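Local coordinates for T9SS C-terminal target domain-containing protein (Bacteroides cellulosilyticus, PDB 5JVK), which probably hydrolyses O-glycosidic bonds, as a family 39 glycoside hydrolase built on a (beta/alpha)8 barrel, from a gut symbiont, at residues W139-Y149 against E195-Y206; P186-E194 against W221-D232. All coordinates share one frame; numbering follows the deposited sequence.

Contact 1 of 2, residues W139-Y149 against E195-Y206; sequences WEHVEPAKGKY and ESRLGCANALAY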
loop_
_atom_site.group_PDB
_atom_site.type_symbol
_atom_site.label_atom_id
_atom_site.label_comp_id
_atom_site.label_asym_id
_atom_site.label_seq_id
_atom_site.Cartn_x
_atom_site.Cartn_y
_atom_site.Cartn_z
ATOM N N TRP A 139 -10.254 -9.225 19.084
ATOM C CA TRP A 139 -10.228 -9.550 20.519
ATOM C C TRP A 139 -11.165 -10.727 20.820
ATOM O O TRP A 139 -10.793 -11.658 21.534
ATOM C CB TRP A 139 -10.624 -8.297 21.318
ATOM C CG TRP A 139 -10.680 -8.414 22.824
ATOM C CD1 TRP A 139 -10.149 -9.400 23.608
ATOM C CD2 TRP A 139 -11.271 -7.467 23.721
ATOM N NE1 TRP A 139 -10.399 -9.138 24.933
ATOM C CE2 TRP A 139 -11.085 -7.957 25.031
ATOM C CE3 TRP A 139 -11.955 -6.256 23.543
ATOM C CZ2 TRP A 139 -11.554 -7.275 26.160
ATOM C CZ3 TRP A 139 -12.422 -5.579 24.664
ATOM C CH2 TRP A 139 -12.220 -6.093 25.957
ATOM N N GLU A 140 -12.365 -10.670 20.245
ATOM C CA GLU A 140 -13.343 -11.770 20.263
ATOM C C GLU A 140 -12.731 -13.143 19.943
ATOM O O GLU A 140 -12.959 -14.113 20.667
ATOM C CB GLU A 140 -14.472 -11.457 19.268
ATOM C CG GLU A 140 -15.666 -12.396 19.304
ATOM C CD GLU A 140 -16.845 -11.864 18.505
ATOM O OE1 GLU A 140 -17.273 -10.715 18.760
ATOM O OE2 GLU A 140 -17.348 -12.593 17.623
ATOM N N HIS A 141 -11.950 -13.207 18.868
ATOM C CA HIS A 141 -11.316 -14.457 18.434
ATOM C C HIS A 141 -10.133 -14.898 19.311
ATOM O O HIS A 141 -9.884 -16.099 19.432
ATOM C CB HIS A 141 -10.881 -14.363 16.963
ATOM C CG HIS A 141 -12.019 -14.187 16.002
ATOM N ND1 HIS A 141 -11.882 -13.530 14.798
ATOM C CD2 HIS A 141 -13.315 -14.574 16.072
ATOM C CE1 HIS A 141 -13.041 -13.528 14.163
ATOM N NE2 HIS A 141 -13.928 -14.154 14.915
ATOM N N VAL A 142 -9.413 -13.950 19.916
ATOM C CA VAL A 142 -8.289 -14.286 20.816
ATOM C C VAL A 142 -8.757 -14.759 22.199
ATOM O O VAL A 142 -8.155 -15.674 22.764
ATOM C CB VAL A 142 -7.245 -13.132 20.915
ATOM C CG1 VAL A 142 -6.470 -13.130 22.233
ATOM C CG2 VAL A 142 -6.261 -13.246 19.765
ATOM N N GLU A 143 -9.812 -14.140 22.730
ATOM C CA GLU A 143 -10.363 -14.479 24.047
ATOM C C GLU A 143 -11.839 -14.893 23.891
ATOM O O GLU A 143 -12.736 -14.076 24.112
ATOM C CB GLU A 143 -10.197 -13.276 24.994
ATOM C CG GLU A 143 -10.616 -13.507 26.442
ATOM C CD GLU A 143 -10.278 -12.341 27.369
ATOM O OE1 GLU A 143 -9.935 -11.243 26.884
ATOM O OE2 GLU A 143 -10.367 -12.515 28.602
ATOM N N PRO A 144 -12.100 -16.163 23.494
ATOM C CA PRO A 144 -13.490 -16.613 23.307
ATOM C C PRO A 144 -14.292 -16.708 24.613
ATOM O O PRO A 144 -15.514 -16.546 24.593
ATOM C CB PRO A 144 -13.344 -18.006 22.665
ATOM C CG PRO A 144 -11.899 -18.167 22.335
ATOM C CD PRO A 144 -11.151 -17.268 23.265
ATOM N N ALA A 145 -13.603 -16.996 25.718
ATOM C CA ALA A 145 -14.182 -16.939 27.061
ATOM C C ALA A 145 -13.262 -16.144 27.983
ATOM O O ALA A 145 -12.074 -15.979 27.697
ATOM C CB ALA A 145 -14.397 -18.342 27.604
ATOM N N LYS A 146 -13.821 -15.669 29.094
ATOM C CA LYS A 146 -13.114 -14.784 30.023
ATOM C C LYS A 146 -11.868 -15.456 30.601
ATOM O O LYS A 146 -11.963 -16.517 31.217
ATOM C CB LYS A 146 -14.050 -14.353 31.159
ATOM C CG LYS A 146 -13.508 -13.239 32.047
ATOM C CD LYS A 146 -14.513 -12.816 33.113
ATOM C CE LYS A 146 -15.731 -12.120 32.515
ATOM N NZ LYS A 146 -16.576 -11.450 33.541
ATOM N N GLY A 147 -10.706 -14.849 30.363
ATOM C CA GLY A 147 -9.431 -15.347 30.888
ATOM C C GLY A 147 -8.764 -16.485 30.124
ATOM O O GLY A 147 -7.621 -16.828 30.426
ATOM N N LYS A 148 -9.457 -17.067 29.142
ATOM C CA LYS A 148 -8.949 -18.202 28.375
ATOM C C LYS A 148 -8.578 -17.723 26.978
ATOM O O LYS A 148 -9.411 -17.138 26.285
ATOM C CB LYS A 148 -10.008 -19.301 28.293
ATOM C CG LYS A 148 -10.439 -19.831 29.655
ATOM C CD LYS A 148 -11.217 -21.136 29.549
ATOM C CE LYS A 148 -10.294 -22.336 29.381
ATOM N NZ LYS A 148 -11.051 -23.599 29.157
ATOM N N TYR A 149 -7.336 -17.982 26.570
ATOM C CA TYR A 149 -6.783 -17.418 25.339
ATOM C C TYR A 149 -6.496 -18.463 24.268
ATOM O O TYR A 149 -6.312 -19.644 24.562
ATOM C CB TYR A 149 -5.501 -16.647 25.646
ATOM C CG TYR A 149 -5.667 -15.566 26.691
ATOM C CD1 TYR A 149 -4.831 -15.509 27.807
ATOM C CD2 TYR A 149 -6.668 -14.598 26.570
ATOM C CE1 TYR A 149 -4.983 -14.517 28.767
ATOM C CE2 TYR A 149 -6.829 -13.604 27.526
ATOM C CZ TYR A 149 -5.985 -13.567 28.620
ATOM O OH TYR A 149 -6.147 -12.582 29.564
ATOM N N GLU A 195 -12.807 -3.632 34.425
ATOM C CA GLU A 195 -12.673 -5.057 34.104
ATOM C C GLU A 195 -12.338 -5.282 32.627
ATOM O O GLU A 195 -11.426 -6.048 32.308
ATOM C CB GLU A 195 -13.963 -5.817 34.454
ATOM C CG GLU A 195 -13.801 -7.337 34.506
ATOM C CD GLU A 195 -15.098 -8.108 34.294
ATOM O OE1 GLU A 195 -16.193 -7.504 34.280
ATOM O OE2 GLU A 195 -15.021 -9.346 34.140
ATOM N N SER A 196 -13.082 -4.617 31.740
ATOM C CA SER A 196 -12.935 -4.806 30.290
ATOM C C SER A 196 -11.644 -4.210 29.726
ATOM O O SER A 196 -11.081 -4.751 28.771
ATOM C CB SER A 196 -14.144 -4.231 29.550
ATOM O OG SER A 196 -14.281 -2.843 29.793
ATOM N N ARG A 197 -11.190 -3.095 30.299
ATOM C CA ARG A 197 -9.874 -2.536 29.973
ATOM C C ARG A 197 -8.748 -3.505 30.320
ATOM O O ARG A 197 -7.804 -3.669 29.544
ATOM C CB ARG A 197 -9.636 -1.221 30.711
ATOM C CG ARG A 197 -10.483 -0.066 30.213
ATOM C CD ARG A 197 -10.422 1.104 31.176
ATOM N NE ARG A 197 -11.512 2.049 30.955
ATOM C CZ ARG A 197 -11.802 3.077 31.751
ATOM N NH1 ARG A 197 -11.082 3.330 32.845
ATOM N NH2 ARG A 197 -12.826 3.870 31.450
ATOM N N LEU A 198 -8.856 -4.131 31.490
ATOM C CA LEU A 198 -7.892 -5.138 31.935
ATOM C C LEU A 198 -7.929 -6.371 31.028
ATOM O O LEU A 198 -6.883 -6.906 30.658
ATOM C CB LEU A 198 -8.167 -5.548 33.388
ATOM C CG LEU A 198 -7.017 -6.251 34.120
ATOM C CD1 LEU A 198 -5.986 -5.235 34.595
ATOM C CD2 LEU A 198 -7.535 -7.073 35.293
ATOM N N GLY A 199 -9.138 -6.811 30.679
ATOM C CA GLY A 199 -9.335 -7.946 29.780
ATOM C C GLY A 199 -8.759 -7.727 28.395
ATOM O O GLY A 199 -8.181 -8.644 27.812
ATOM N N CYS A 200 -8.926 -6.510 27.876
ATOM C CA CYS A 200 -8.351 -6.102 26.588
ATOM C C CYS A 200 -6.826 -6.089 26.644
ATOM O O CYS A 200 -6.165 -6.592 25.733
ATOM C CB CYS A 200 -8.863 -4.710 26.193
ATOM S SG CYS A 200 -8.463 -4.180 24.509
ATOM N N ALA A 201 -6.284 -5.518 27.721
ATOM C CA ALA A 201 -4.834 -5.439 27.935
ATOM C C ALA A 201 -4.163 -6.805 28.030
ATOM O O ALA A 201 -3.125 -7.030 27.403
ATOM C CB ALA A 201 -4.532 -4.623 29.181
ATOM N N ASN A 202 -4.754 -7.708 28.808
ATOM C CA ASN A 202 -4.219 -9.064 28.966
ATOM C C ASN A 202 -4.429 -9.935 27.723
ATOM O O ASN A 202 -3.645 -10.856 27.484
ATOM C CB ASN A 202 -4.821 -9.751 30.199
ATOM C CG ASN A 202 -4.416 -9.079 31.504
ATOM O OD1 ASN A 202 -3.281 -8.625 31.660
ATOM N ND2 ASN A 202 -5.341 -9.027 32.457
ATOM N N ALA A 203 -5.475 -9.651 26.945
ATOM C CA ALA A 203 -5.723 -10.360 25.680
ATOM C C ALA A 203 -4.677 -10.021 24.619
ATOM O O ALA A 203 -4.174 -10.914 23.933
ATOM C CB ALA A 203 -7.116 -10.049 25.156
ATOM N N LEU A 204 -4.366 -8.731 24.483
ATOM C CA LEU A 204 -3.311 -8.276 23.573
ATOM C C LEU A 204 -1.936 -8.733 24.055
ATOM O O LEU A 204 -1.115 -9.176 23.249
ATOM C CB LEU A 204 -3.331 -6.747 23.423
ATOM C CG LEU A 204 -2.249 -6.092 22.549
ATOM C CD1 LEU A 204 -2.231 -6.687 21.148
ATOM C CD2 LEU A 204 -2.458 -4.588 22.488
ATOM N N ALA A 205 -1.695 -8.615 25.361
ATOM C CA ALA A 205 -0.436 -9.054 25.975
ATOM C C ALA A 205 -0.145 -10.534 25.725
ATOM O O ALA A 205 1.011 -10.910 25.536
ATOM C CB ALA A 205 -0.444 -8.762 27.467
ATOM N N TYR A 206 -1.193 -11.362 25.724
ATOM C CA TYR A 206 -1.079 -12.772 25.329
ATOM C C TYR A 206 -0.611 -12.909 23.881
ATOM O O TYR A 206 0.307 -13.684 23.593
ATOM C CB TYR A 206 -2.410 -13.520 25.509
ATOM C CG TYR A 206 -2.471 -14.829 24.749
ATOM C CD1 TYR A 206 -3.156 -14.924 23.536
ATOM C CD2 TYR A 206 -1.810 -15.962 25.224
ATOM C CE1 TYR A 206 -3.202 -16.119 22.829
ATOM C CE2 TYR A 206 -1.849 -17.160 24.524
ATOM C CZ TYR A 206 -2.547 -17.235 23.330
ATOM O OH TYR A 206 -2.588 -18.420 22.633
#
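Two groups grip Glu143 OE2: the backbone Gly147 N, 2.9 Å away on the anti lone pair, and the hydroxyl of Tyr181. The other oxygen of Glu143, OE1, accepts a hydrogen bond from Trp139 NE1 at 2.9 Å, 162° at the hydrogen and close to the indole plane, and rests against Ala203 of helix 194-211. With its CG anti to the backbone N (chi1 179°), the Trp139 indole reaches that helix and enters as a knob among Ser196, Gly199, Cys200 and Ala203. Cys200 CB lies over the face of the six-membered ring, 3.8 Å from its centroid, and Cys200 SG covers the same ring at 4.2 Å, while Ala203 CB meets Trp139 NE1 at 3.4 Å. With an alanine here, Glu143 OE1 would probably lose its indole donor and a gap would open beside Cys200 and Ala203. Farther along the helix, Tyr149 CB sits over the centre of the Tyr206 ring, 3.5 Å from the centroid; the two phenol planes are tilted by 22° but slid apart, and Val142 CG1 touches Tyr206 CD1. At the solvent-exposed end Lys146 NZ meets the syn lone pair of Glu195 OE2 at 2.7 Å, a salt bridge. The loop after barrel strand 132-138 is thus fixed by its own carboxylate and joined to helix 194-211 mainly by aromatic packing.

Contact 2 of 2, residues P186-E194 against W221-D232; sequences PTIPFPTTE and WNEPNYADPVKD. With SO4 (sulfate ion), chain E.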
loop_
_atom_site.group_PDB
_atom_site.type_symbol
_atom_site.label_atom_id
_atom_site.label_comp_id
_atom_site.label_asym_id
_atom_site.label_seq_id
_atom_site.Cartn_x
_atom_site.Cartn_y
_atom_site.Cartn_z
ATOM N N PRO A 186 -20.995 -0.519 28.137
ATOM C CA PRO A 186 -22.292 0.124 28.403
ATOM C C PRO A 186 -22.667 1.262 27.443
ATOM O O PRO A 186 -23.789 1.277 26.930
ATOM C CB PRO A 186 -22.139 0.659 29.837
ATOM C CG PRO A 186 -20.674 0.788 30.057
ATOM C CD PRO A 186 -20.033 -0.287 29.232
ATOM N N THR A 187 -21.740 2.193 27.210
ATOM C CA THR A 187 -22.001 3.398 26.406
ATOM C C THR A 187 -21.680 3.218 24.916
ATOM O O THR A 187 -22.446 3.669 24.066
ATOM C CB THR A 187 -21.210 4.615 26.942
ATOM O OG1 THR A 187 -19.845 4.247 27.171
ATOM C CG2 THR A 187 -21.811 5.120 28.245
ATOM N N ILE A 188 -20.559 2.561 24.612
ATOM C CA ILE A 188 -20.021 2.473 23.241
ATOM C C ILE A 188 -19.400 1.096 22.972
ATOM O O ILE A 188 -19.082 0.382 23.922
ATOM C CB ILE A 188 -18.959 3.578 22.992
ATOM C CG1 ILE A 188 -17.898 3.593 24.108
ATOM C CG2 ILE A 188 -19.628 4.944 22.890
ATOM C CD1 ILE A 188 -16.766 4.570 23.872
ATOM N N PRO A 189 -19.210 0.720 21.685
ATOM C CA PRO A 189 -18.528 -0.551 21.380
ATOM C C PRO A 189 -17.000 -0.428 21.545
ATOM O O PRO A 189 -16.241 -0.502 20.574
ATOM C CB PRO A 189 -18.955 -0.837 19.934
ATOM C CG PRO A 189 -19.172 0.511 19.342
ATOM C CD PRO A 189 -19.668 1.398 20.454
ATOM N N PHE A 190 -16.578 -0.256 22.795
ATOM C CA PHE A 190 -15.194 0.055 23.159
ATOM C C PHE A 190 -15.097 -0.059 24.687
ATOM O O PHE A 190 -15.957 0.485 25.387
ATOM C CB PHE A 190 -14.837 1.476 22.702
ATOM C CG PHE A 190 -13.382 1.827 22.854
ATOM C CD1 PHE A 190 -12.480 1.566 21.826
ATOM C CD2 PHE A 190 -12.912 2.441 24.014
ATOM C CE1 PHE A 190 -11.138 1.897 21.956
ATOM C CE2 PHE A 190 -11.571 2.774 24.150
ATOM C CZ PHE A 190 -10.683 2.501 23.119
ATOM N N PRO A 191 -14.078 -0.770 25.213
ATOM C CA PRO A 191 -14.058 -1.065 26.653
ATOM C C PRO A 191 -13.891 0.174 27.540
ATOM O O PRO A 191 -12.847 0.829 27.492
ATOM C CB PRO A 191 -12.854 -2.004 26.803
ATOM C CG PRO A 191 -11.961 -1.651 25.668
ATOM C CD PRO A 191 -12.884 -1.312 24.534
ATOM N N THR A 192 -14.929 0.483 28.323
ATOM C CA THR A 192 -14.918 1.609 29.269
ATOM C C THR A 192 -14.980 1.209 30.758
ATOM O O THR A 192 -14.897 2.087 31.621
ATOM C CB THR A 192 -16.061 2.605 28.961
ATOM O OG1 THR A 192 -17.314 1.914 28.917
ATOM C CG2 THR A 192 -15.817 3.303 27.630
ATOM N N THR A 193 -15.116 -0.087 31.067
ATOM C CA THR A 193 -15.086 -0.560 32.464
ATOM C C THR A 193 -13.670 -0.959 32.864
ATOM O O THR A 193 -12.858 -1.322 32.011
ATOM C CB THR A 193 -16.031 -1.762 32.712
ATOM O OG1 THR A 193 -15.488 -2.955 32.133
ATOM C CG2 THR A 193 -17.422 -1.497 32.143
ATOM N N GLU A 194 -13.388 -0.905 34.165
ATOM C CA GLU A 194 -12.085 -1.316 34.706
ATOM C C GLU A 194 -11.779 -2.783 34.377
ATOM O O GLU A 194 -10.634 -3.122 34.078
ATOM C CB GLU A 194 -12.027 -1.098 36.226
ATOM C CG GLU A 194 -10.618 -1.126 36.816
ATOM C CD GLU A 194 -10.598 -1.318 38.326
ATOM O OE1 GLU A 194 -11.561 -0.906 39.009
ATOM O OE2 GLU A 194 -9.606 -1.882 38.835
ATOM N N TRP A 221 -6.823 -0.901 18.167
ATOM C CA TRP A 221 -8.171 -0.578 17.673
ATOM C C TRP A 221 -8.146 0.093 16.296
ATOM O O TRP A 221 -7.291 0.928 16.021
ATOM C CB TRP A 221 -8.964 0.279 18.683
ATOM C CG TRP A 221 -10.380 -0.168 18.857
ATOM C CD1 TRP A 221 -11.463 0.231 18.133
ATOM C CD2 TRP A 221 -10.863 -1.120 19.811
ATOM N NE1 TRP A 221 -12.596 -0.407 18.580
ATOM C CE2 TRP A 221 -12.257 -1.241 19.612
ATOM C CE3 TRP A 221 -10.253 -1.881 20.819
ATOM C CZ2 TRP A 221 -13.055 -2.095 20.381
ATOM C CZ3 TRP A 221 -11.046 -2.731 21.587
ATOM C CH2 TRP A 221 -12.434 -2.831 21.360
ATOM N N ASN A 222 -9.090 -0.294 15.437
ATOM C CA ASN A 222 -9.233 0.288 14.105
ATOM C C ASN A 222 -10.360 1.323 14.089
ATOM O O ASN A 222 -11.527 0.977 14.274
ATOM C CB ASN A 222 -9.526 -0.796 13.070
ATOM C CG ASN A 222 -9.630 -0.238 11.665
ATOM O OD1 ASN A 222 -8.629 0.134 11.060
ATOM N ND2 ASN A 222 -10.845 -0.160 11.149
ATOM N N GLU A 223 -9.991 2.582 13.861
ATOM C CA GLU A 223 -10.931 3.702 13.751
ATOM C C GLU A 223 -11.953 3.813 14.899
ATOM O O GLU A 223 -13.165 3.741 14.664
ATOM C CB GLU A 223 -11.640 3.655 12.391
ATOM C CG GLU A 223 -10.685 3.698 11.209
ATOM C CD GLU A 223 -11.382 3.924 9.881
ATOM O OE1 GLU A 223 -12.600 3.659 9.774
ATOM O OE2 GLU A 223 -10.698 4.363 8.933
ATOM N N PRO A 224 -11.468 3.988 16.145
ATOM C CA PRO A 224 -12.352 4.240 17.282
ATOM C C PRO A 224 -12.838 5.697 17.316
ATOM O O PRO A 224 -12.457 6.467 18.204
ATOM C CB PRO A 224 -11.460 3.906 18.483
ATOM C CG PRO A 224 -10.097 4.268 18.015
ATOM C CD PRO A 224 -10.072 3.812 16.585
ATOM N N ASN A 225 -13.687 6.056 16.354
ATOM C CA ASN A 225 -14.241 7.410 16.247
ATOM C C ASN A 225 -15.301 7.630 17.330
ATOM O O ASN A 225 -15.389 8.705 17.925
ATOM C CB ASN A 225 -14.845 7.626 14.857
ATOM C CG ASN A 225 -13.795 7.632 13.760
ATOM O OD1 ASN A 225 -13.764 6.747 12.906
ATOM N ND2 ASN A 225 -12.935 8.638 13.774
ATOM N N TYR A 226 -16.117 6.601 17.541
ATOM C CA TYR A 226 -17.018 6.489 18.706
ATOM C C TYR A 226 -16.365 6.747 20.082
ATOM O O TYR A 226 -17.029 7.264 20.981
ATOM C CB TYR A 226 -17.750 5.127 18.714
ATOM C CG TYR A 226 -16.929 3.934 18.242
ATOM C CD1 TYR A 226 -15.988 3.332 19.074
ATOM C CD2 TYR A 226 -17.103 3.405 16.955
ATOM C CE1 TYR A 226 -15.239 2.245 18.641
ATOM C CE2 TYR A 226 -16.355 2.323 16.514
ATOM C CZ TYR A 226 -15.426 1.746 17.359
ATOM O OH TYR A 226 -14.685 0.672 16.931
ATOM N N ALA A 227 -15.089 6.385 20.242
ATOM C CA ALA A 227 -14.354 6.599 21.498
ATOM C C ALA A 227 -13.655 7.961 21.533
ATOM O O ALA A 227 -12.887 8.290 20.628
ATOM C CB ALA A 227 -13.334 5.490 21.703
ATOM N N ASP A 228 -13.922 8.740 22.584
ATOM C CA ASP A 228 -13.250 10.027 22.810
ATOM C C ASP A 228 -11.766 9.787 23.141
ATOM O O ASP A 228 -11.451 8.864 23.897
ATOM C CB ASP A 228 -13.927 10.791 23.959
ATOM C CG ASP A 228 -13.302 12.157 24.211
ATOM O OD1 ASP A 228 -13.571 13.092 23.430
ATOM O OD2 ASP A 228 -12.545 12.301 25.195
ATOM N N PRO A 229 -10.853 10.602 22.566
ATOM C CA PRO A 229 -9.419 10.474 22.861
ATOM C C PRO A 229 -9.047 10.504 24.353
ATOM O O PRO A 229 -8.317 9.624 24.817
ATOM C CB PRO A 229 -8.808 11.676 22.134
ATOM C CG PRO A 229 -9.712 11.908 20.979
ATOM C CD PRO A 229 -11.091 11.534 21.443
ATOM N N VAL A 230 -9.552 11.494 25.087
ATOM C CA VAL A 230 -9.157 11.709 26.485
ATOM C C VAL A 230 -9.998 10.885 27.466
ATOM O O VAL A 230 -9.448 10.251 28.367
ATOM C CB VAL A 230 -9.217 13.209 26.860
ATOM C CG1 VAL A 230 -8.795 13.430 28.313
ATOM C CG2 VAL A 230 -8.336 14.022 25.916
ATOM N N LYS A 231 -11.318 10.903 27.294
ATOM C CA LYS A 231 -12.247 10.287 28.256
ATOM C C LYS A 231 -12.424 8.776 28.102
ATOM O O LYS A 231 -12.669 8.094 29.096
ATOM C CB LYS A 231 -13.620 10.968 28.194
ATOM C CG LYS A 231 -13.607 12.419 28.648
ATOM C CD LYS A 231 -14.977 13.060 28.514
ATOM C CE LYS A 231 -14.919 14.547 28.827
ATOM N NZ LYS A 231 -16.242 15.206 28.662
ATOM N N ASP A 232 -12.330 8.261 26.874
ATOM C CA ASP A 232 -12.533 6.827 26.597
ATOM C C ASP A 232 -11.245 6.090 26.235
ATOM O O ASP A 232 -10.923 5.068 26.849
ATOM C CB ASP A 232 -13.567 6.633 25.480
ATOM C CG ASP A 232 -14.946 7.172 25.843
ATOM O OD1 ASP A 232 -15.304 7.193 27.041
ATOM O OD2 ASP A 232 -15.681 7.571 24.916
HETATM S S SO4 E . -16.152 0.285 36.432
HETATM O O1 SO4 E . -15.121 1.341 36.302
HETATM O O2 SO4 E . -16.773 0.375 37.773
HETATM O O3 SO4 E . -17.191 0.473 35.396
HETATM O O4 SO4 E . -15.531 -1.050 36.267
#
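Two loops that follow neighbouring strands of the (beta/alpha)8 barrel, 168-174 and 217-220, meet where Phe190 presses on Trp221 and Ala227. The edge of Phe190 points at the face of Trp221 in a T-shaped pair, planes at 64°, with Phe190 CD1 3.6 Å from Trp221 CE2. A chi1 of -172° swings the Phe190 ring away from its own amide nitrogen and between Pro191 CD and Ala227 CB, the latter 3.8 Å from the ring centroid. Pro189 CG covers the Tyr226 ring, 4.1 Å from its centroid. Trp221 NE1 donates a hydrogen bond to Tyr226 OH at 2.9 Å within the indole plane, helping to hold both rings in place. Ile188 CD1 abuts the carboxylate of Asp232, whose OD2 accepts from Asp228 N at 3.1 Å; Asp228 OD2 caps helix 229-247 through Lys231 N at 2.8 Å. A sulfate, probably from the crystallisation liquor, sits at the start of helix 194-211, where Glu194 N donates a hydrogen bond to its O4 at 3.0 Å. Asn222-Glu223-Pro224, between Trp221 and Tyr226, resembles the Asn-Glu-Pro motif of clan GH-A enzymes. The loops adhere through CH-pi and edge-to-face contacts, whereas the hydrogen bonds of Trp221, Asp228 and Asp232 stay within 221-232 and shape it.

How the contacts relate
From the N terminus, 139-149 leaves barrel strand 132-138, and the chain then passes through helix 153-164 and strand 168-174 before 186-194. That stretch runs straight into 195-206, which closes contact 1, and only after strand 217-220 does 221-232 close contact 2. The two loops therefore cross, since contact 2 starts inside the loop of contact 1 and ends beyond it. Their centres are 16 Å apart, and they touch: Pro191 packs on Trp139 and Ser196, while Arg197 NH2 comes 2.7 Å from Thr192 O. Together they tie the loops after strands 132-138, 168-174 and 217-220 to helices 194-211 and 229-247 on one side of the barrel.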